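PDB 3H04: uncharacterized protein from Staphylococcus aureus subsp. aureus, which is of unknown function but has an alpha/beta-hydrolase fold of the BD-FAE family and is probably a serine hydrolase acting on ester-like bonds. Local coordinates for residues 55-59 / 60-64; 76-79 / 80-84. One frame throughout, in Å; residues are numbered along the deposited sequence.

Contact 1. Residues 55-59 / 60-64; sequences ILTEH and YDLIQ
Thr-57 and Leu-62 meet at about a right angle where the chain leaves helix 50-56 and turns into strand 60-65. The threonine methyl CG2 presses on CB of Leu-62 at 3.5 Å, tighter than ordinary van der Waals contact. The threonine's first torsion of 63° divides its two branches: OG1 turns back to the carbonyl O of Ile-53, one turn earlier in the helix, while the methyl is left for the leucine. A beta-branched residue with one polar and one apolar arm suits this helix end. Leu-62 swings its CG anti to the backbone N (chi1 -176°), and its CD1 lies 4.3 Å from CD1 of Leu-56, a looser apolar touch. The backbone closes the turn differently: CA of Thr-57 approaches the carbonyl O of Tyr-60 at 3.1 Å, a CH...O contact with an angle of 147° at the hydrogen. Tyr-60 brings CB to within 3.3 Å of the carbonyl O of Leu-56, which lies at the edge of the ring and in its plane; the carbonyl O of His-59 lies over one face. Tyrosine suits this place because its ring packs, touching Leu-269, while its OH reaches Asn-270 and Thr-273 of helix 256-273. The turn is the helix-to-strand half of the beta-alpha-beta unit 30-35, 50-56 and 60-65 in the central sheet of an alpha/beta hydrolase. The link thus depends on shape and burial, while the hydroxyls of Thr-57 and Tyr-60 tie it to the preceding helix and to helix 256-273.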
loop_
_atom_site.group_PDB
_atom_site.type_symbol
_atom_site.label_atom_id
_atom_site.label_comp_id
_atom_site.label_asym_id
_atom_site.label_seq_id
_atom_site.Cartn_x
_atom_site.Cartn_y
_atom_site.Cartn_z
ATOM N N ILE A 55 6.290 8.848 15.475
ATOM C CA ILE A 55 7.003 9.775 14.575
ATOM C C ILE A 55 6.058 10.527 13.599
ATOM O O ILE A 55 6.162 11.755 13.427
ATOM C CB ILE A 55 8.143 9.017 13.842
ATOM C CG1 ILE A 55 9.246 8.654 14.861
ATOM C CG2 ILE A 55 8.738 9.833 12.632
ATOM C CD1 ILE A 55 10.108 7.500 14.426
ATOM N N LEU A 56 5.137 9.788 12.974
ATOM C CA LEU A 56 4.310 10.323 11.921
ATOM C C LEU A 56 3.276 11.291 12.534
ATOM O O LEU A 56 2.992 12.327 11.942
ATOM C CB LEU A 56 3.632 9.190 11.127
ATOM C CG LEU A 56 4.508 8.253 10.251
ATOM C CD1 LEU A 56 3.666 7.141 9.613
ATOM C CD2 LEU A 56 5.243 9.048 9.191
ATOM N N THR A 57 2.760 10.995 13.724
ATOM C CA THR A 57 1.633 11.771 14.264
ATOM C C THR A 57 2.034 12.924 15.184
ATOM O O THR A 57 1.177 13.547 15.797
ATOM C CB THR A 57 0.609 10.869 14.974
ATOM O OG1 THR A 57 1.211 10.219 16.103
ATOM C CG2 THR A 57 0.064 9.816 13.989
ATOM N N GLU A 58 3.325 13.223 15.283
ATOM C CA GLU A 58 3.747 14.380 16.057
ATOM C C GLU A 58 3.024 15.614 15.581
ATOM O O GLU A 58 2.519 16.398 16.386
ATOM C CB GLU A 58 5.239 14.624 15.917
ATOM C CG GLU A 58 6.111 13.600 16.623
ATOM C CD GLU A 58 7.564 14.058 16.747
ATOM O OE1 GLU A 58 7.813 15.264 16.995
ATOM O OE2 GLU A 58 8.452 13.188 16.580
ATOM N N HIS A 59 2.997 15.788 14.260
ATOM C CA HIS A 59 2.396 16.967 13.644
ATOM C C HIS A 59 1.402 16.678 12.520
ATOM O O HIS A 59 0.788 17.610 11.999
ATOM C CB HIS A 59 3.500 17.916 13.201
ATOM C CG HIS A 59 4.265 18.505 14.348
ATOM N ND1 HIS A 59 5.639 18.429 14.453
ATOM C CD2 HIS A 59 3.836 19.145 15.467
ATOM C CE1 HIS A 59 6.027 19.020 15.574
ATOM N NE2 HIS A 59 4.950 19.456 16.211
ATOM N N TYR A 60 1.218 15.396 12.186
ATOM C CA TYR A 60 0.300 14.970 11.137
ATOM C C TYR A 60 -0.780 14.054 11.712
ATOM O O TYR A 60 -0.538 13.313 12.671
ATOM C CB TYR A 60 1.078 14.272 10.003
ATOM C CG TYR A 60 2.027 15.233 9.333
ATOM C CD1 TYR A 60 1.599 16.069 8.300
ATOM C CD2 TYR A 60 3.323 15.377 9.776
ATOM C CE1 TYR A 60 2.449 16.994 7.713
ATOM C CE2 TYR A 60 4.168 16.266 9.193
ATOM C CZ TYR A 60 3.734 17.089 8.165
ATOM O OH TYR A 60 4.606 18.015 7.613
ATOM N N ASP A 61 -1.983 14.103 11.146
ATOM C CA ASP A 61 -2.968 13.041 11.442
ATOM C C ASP A 61 -2.635 11.841 10.579
ATOM O O ASP A 61 -2.172 12.011 9.439
ATOM C CB ASP A 61 -4.400 13.486 11.117
ATOM C CG ASP A 61 -4.930 14.540 12.092
ATOM O OD1 ASP A 61 -4.142 15.063 12.914
ATOM O OD2 ASP A 61 -6.135 14.827 12.002
ATOM N N LEU A 62 -2.868 10.648 11.134
ATOM C CA LEU A 62 -2.633 9.384 10.465
ATOM C C LEU A 62 -3.966 8.648 10.366
ATOM O O LEU A 62 -4.593 8.393 11.375
ATOM C CB LEU A 62 -1.611 8.521 11.223
ATOM C CG LEU A 62 -1.254 7.213 10.507
ATOM C CD1 LEU A 62 -0.591 7.526 9.160
ATOM C CD2 LEU A 62 -0.332 6.381 11.394
ATOM N N ILE A 63 -4.398 8.353 9.147
ATOM C CA ILE A 63 -5.688 7.695 8.928
ATOM C C ILE A 63 -5.469 6.324 8.304
ATOM O O ILE A 63 -4.964 6.245 7.204
ATOM C CB ILE A 63 -6.567 8.531 8.032
ATOM C CG1 ILE A 63 -6.679 9.944 8.585
ATOM C CG2 ILE A 63 -7.976 7.881 7.942
ATOM C CD1 ILE A 63 -5.808 11.019 7.945
ATOM N N GLN A 64 -5.829 5.250 8.992
ATOM C CA GLN A 64 -5.523 3.912 8.503
ATOM C C GLN A 64 -6.732 3.311 7.800
ATOM O O GLN A 64 -7.736 3.013 8.458
ATOM C CB GLN A 64 -4.985 3.089 9.677
ATOM C CG GLN A 64 -3.776 3.833 10.189
ATOM C CD GLN A 64 -3.056 3.215 11.323
ATOM O OE1 GLN A 64 -3.010 3.818 12.390
ATOM N NE2 GLN A 64 -2.398 2.067 11.096
#

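Contact 2. Residues 76-79 / 80-84; sequences DCII and EDVYA
Backbone N-H groups of Glu-80, Asp-81, Val-82 and Tyr-83 bond back to the carbonyl O atoms of Asp-76, Cys-77, Ile-78 and Ile-79. The straightest joins Val-82 N to Ile-78 O at 2.8 Å, with 171° at the hydrogen; Asp-81 N reaches Cys-77 O at 2.9 Å. Two aspartates find partners outside the segment: Asp-81 forms a salt bridge with Arg-68, and OD1 of Asp-76 forms one with Lys-198 and a hydrogen bond with the OH of Tyr-199. Glu-80 lays its CG 3.4 Å from Asp-76 O. Its exposed position suits a long charged chain, extended beyond CG, whose carboxylate needs water. All this is one regular stretch of helix 75-91, which follows strand 60-65 in the alpha/beta-hydrolase fold. The face toward helix 105-116 is mainly apolar. Ile-79 and Tyr-83, a turn apart, run alongside each other in the same direction. CG2 of Ile-79, turned anti to the isoleucine N, sits over the centre of the Tyr-83 ring, a CH-pi contact 3.8 Å from the centroid and 13° off the normal; both side chains touch Leu-112, and the tyrosine OH bonds to Asp-116. One residue back, CG2 of Ile-78 meets CG2 of Val-82 at 4.1 Å, the isoleucine packing on Leu-109 and the valine on Ile-113.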
loop_
_atom_site.group_PDB
_atom_site.type_symbol
_atom_site.label_atom_id
_atom_site.label_comp_id
_atom_site.label_asym_id
_atom_site.label_seq_id
_atom_site.Cartn_x
_atom_site.Cartn_y
_atom_site.Cartn_z
ATOM N N ASP A 76 -10.848 -4.447 -9.059
ATOM C CA ASP A 76 -11.738 -3.330 -9.366
ATOM C C ASP A 76 -12.489 -2.917 -8.101
ATOM O O ASP A 76 -12.658 -1.731 -7.840
ATOM C CB ASP A 76 -12.760 -3.642 -10.480
ATOM C CG ASP A 76 -12.147 -3.619 -11.883
ATOM O OD1 ASP A 76 -11.226 -2.824 -12.173
ATOM O OD2 ASP A 76 -12.611 -4.433 -12.702
ATOM N N CYS A 77 -12.940 -3.904 -7.337
ATOM C CA CYS A 77 -13.549 -3.651 -6.043
ATOM C C CYS A 77 -12.583 -2.994 -5.018
ATOM O O CYS A 77 -13.003 -2.098 -4.302
ATOM C CB CYS A 77 -14.123 -4.931 -5.515
ATOM S SG CYS A 77 -15.059 -4.772 -3.979
ATOM N N ILE A 78 -11.320 -3.464 -4.946
ATOM C CA ILE A 78 -10.325 -2.872 -4.087
ATOM C C ILE A 78 -10.168 -1.360 -4.375
ATOM O O ILE A 78 -10.218 -0.524 -3.469
ATOM C CB ILE A 78 -8.966 -3.613 -4.210
ATOM C CG1 ILE A 78 -9.101 -5.044 -3.622
ATOM C CG2 ILE A 78 -7.787 -2.729 -3.539
ATOM C CD1 ILE A 78 -7.788 -5.842 -3.593
ATOM N N ILE A 79 -10.010 -1.027 -5.650
ATOM C CA ILE A 79 -9.824 0.347 -6.069
ATOM C C ILE A 79 -11.059 1.164 -5.720
ATOM O O ILE A 79 -10.953 2.297 -5.225
ATOM C CB ILE A 79 -9.485 0.426 -7.552
ATOM C CG1 ILE A 79 -8.092 -0.234 -7.759
ATOM C CG2 ILE A 79 -9.507 1.892 -8.060
ATOM C CD1 ILE A 79 -7.706 -0.401 -9.224
ATOM N N GLU A 80 -12.229 0.571 -5.908
ATOM C CA GLU A 80 -13.468 1.268 -5.531
ATOM C C GLU A 80 -13.534 1.523 -4.017
ATOM O O GLU A 80 -13.919 2.592 -3.593
ATOM C CB GLU A 80 -14.724 0.505 -6.011
ATOM C CG GLU A 80 -15.006 0.725 -7.470
ATOM C CD GLU A 80 -16.179 -0.090 -8.018
ATOM O OE1 GLU A 80 -16.942 -0.715 -7.214
ATOM O OE2 GLU A 80 -16.321 -0.080 -9.277
ATOM N N ASP A 81 -13.158 0.530 -3.205
ATOM C CA ASP A 81 -13.153 0.698 -1.736
ATOM C C ASP A 81 -12.147 1.759 -1.300
ATOM O O ASP A 81 -12.408 2.579 -0.432
ATOM C CB ASP A 81 -12.799 -0.653 -1.032
ATOM C CG ASP A 81 -13.959 -1.678 -1.022
ATOM O OD1 ASP A 81 -15.087 -1.365 -1.497
ATOM O OD2 ASP A 81 -13.730 -2.821 -0.505
ATOM N N VAL A 82 -10.931 1.671 -1.833
ATOM C CA VAL A 82 -9.872 2.610 -1.512
ATOM C C VAL A 82 -10.300 4.076 -1.826
ATOM O O VAL A 82 -10.152 4.978 -1.003
ATOM C CB VAL A 82 -8.564 2.202 -2.273
ATOM C CG1 VAL A 82 -7.557 3.350 -2.263
ATOM C CG2 VAL A 82 -7.980 0.883 -1.648
ATOM N N TYR A 83 -10.850 4.305 -3.009
ATOM C CA TYR A 83 -11.273 5.650 -3.401
ATOM C C TYR A 83 -12.508 6.119 -2.602
ATOM O O TYR A 83 -12.629 7.291 -2.308
ATOM C CB TYR A 83 -11.546 5.703 -4.907
ATOM C CG TYR A 83 -10.345 5.602 -5.853
ATOM C CD1 TYR A 83 -9.090 5.171 -5.428
ATOM C CD2 TYR A 83 -10.504 5.904 -7.211
ATOM C CE1 TYR A 83 -8.008 5.101 -6.338
ATOM C CE2 TYR A 83 -9.478 5.797 -8.105
ATOM C CZ TYR A 83 -8.225 5.427 -7.672
ATOM O OH TYR A 83 -7.211 5.332 -8.564
ATOM N N ALA A 84 -13.413 5.205 -2.234
ATOM C CA ALA A 84 -14.579 5.588 -1.402
ATOM C C ALA A 84 -14.061 5.989 -0.012
ATOM O O ALA A 84 -14.497 6.971 0.536
ATOM C CB ALA A 84 -15.598 4.473 -1.294
#

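Contacts 1 and 2 are in series along the chain: strand 60-65, where contact 1 ends, precedes helix 75-91, which holds contact 2. Their centres lie 23 Å apart and their nearest atoms about 10 Å apart, so they do not touch. Contact 1 is largely buried; between its two segments there is little but apolar and CH...O contact, its strong polar bonds going outside, as from Asp-61 to Lys-22 and Tyr-93. Contact 2 is only partly buried and stays within one helix, so regular backbone hydrogen bonds dominate, with charged residues and an apolar face on the same helix. Contact 1 sits between helix 256-273 and neighbouring strands, contact 2 against helix 105-116; they share no helix or strand.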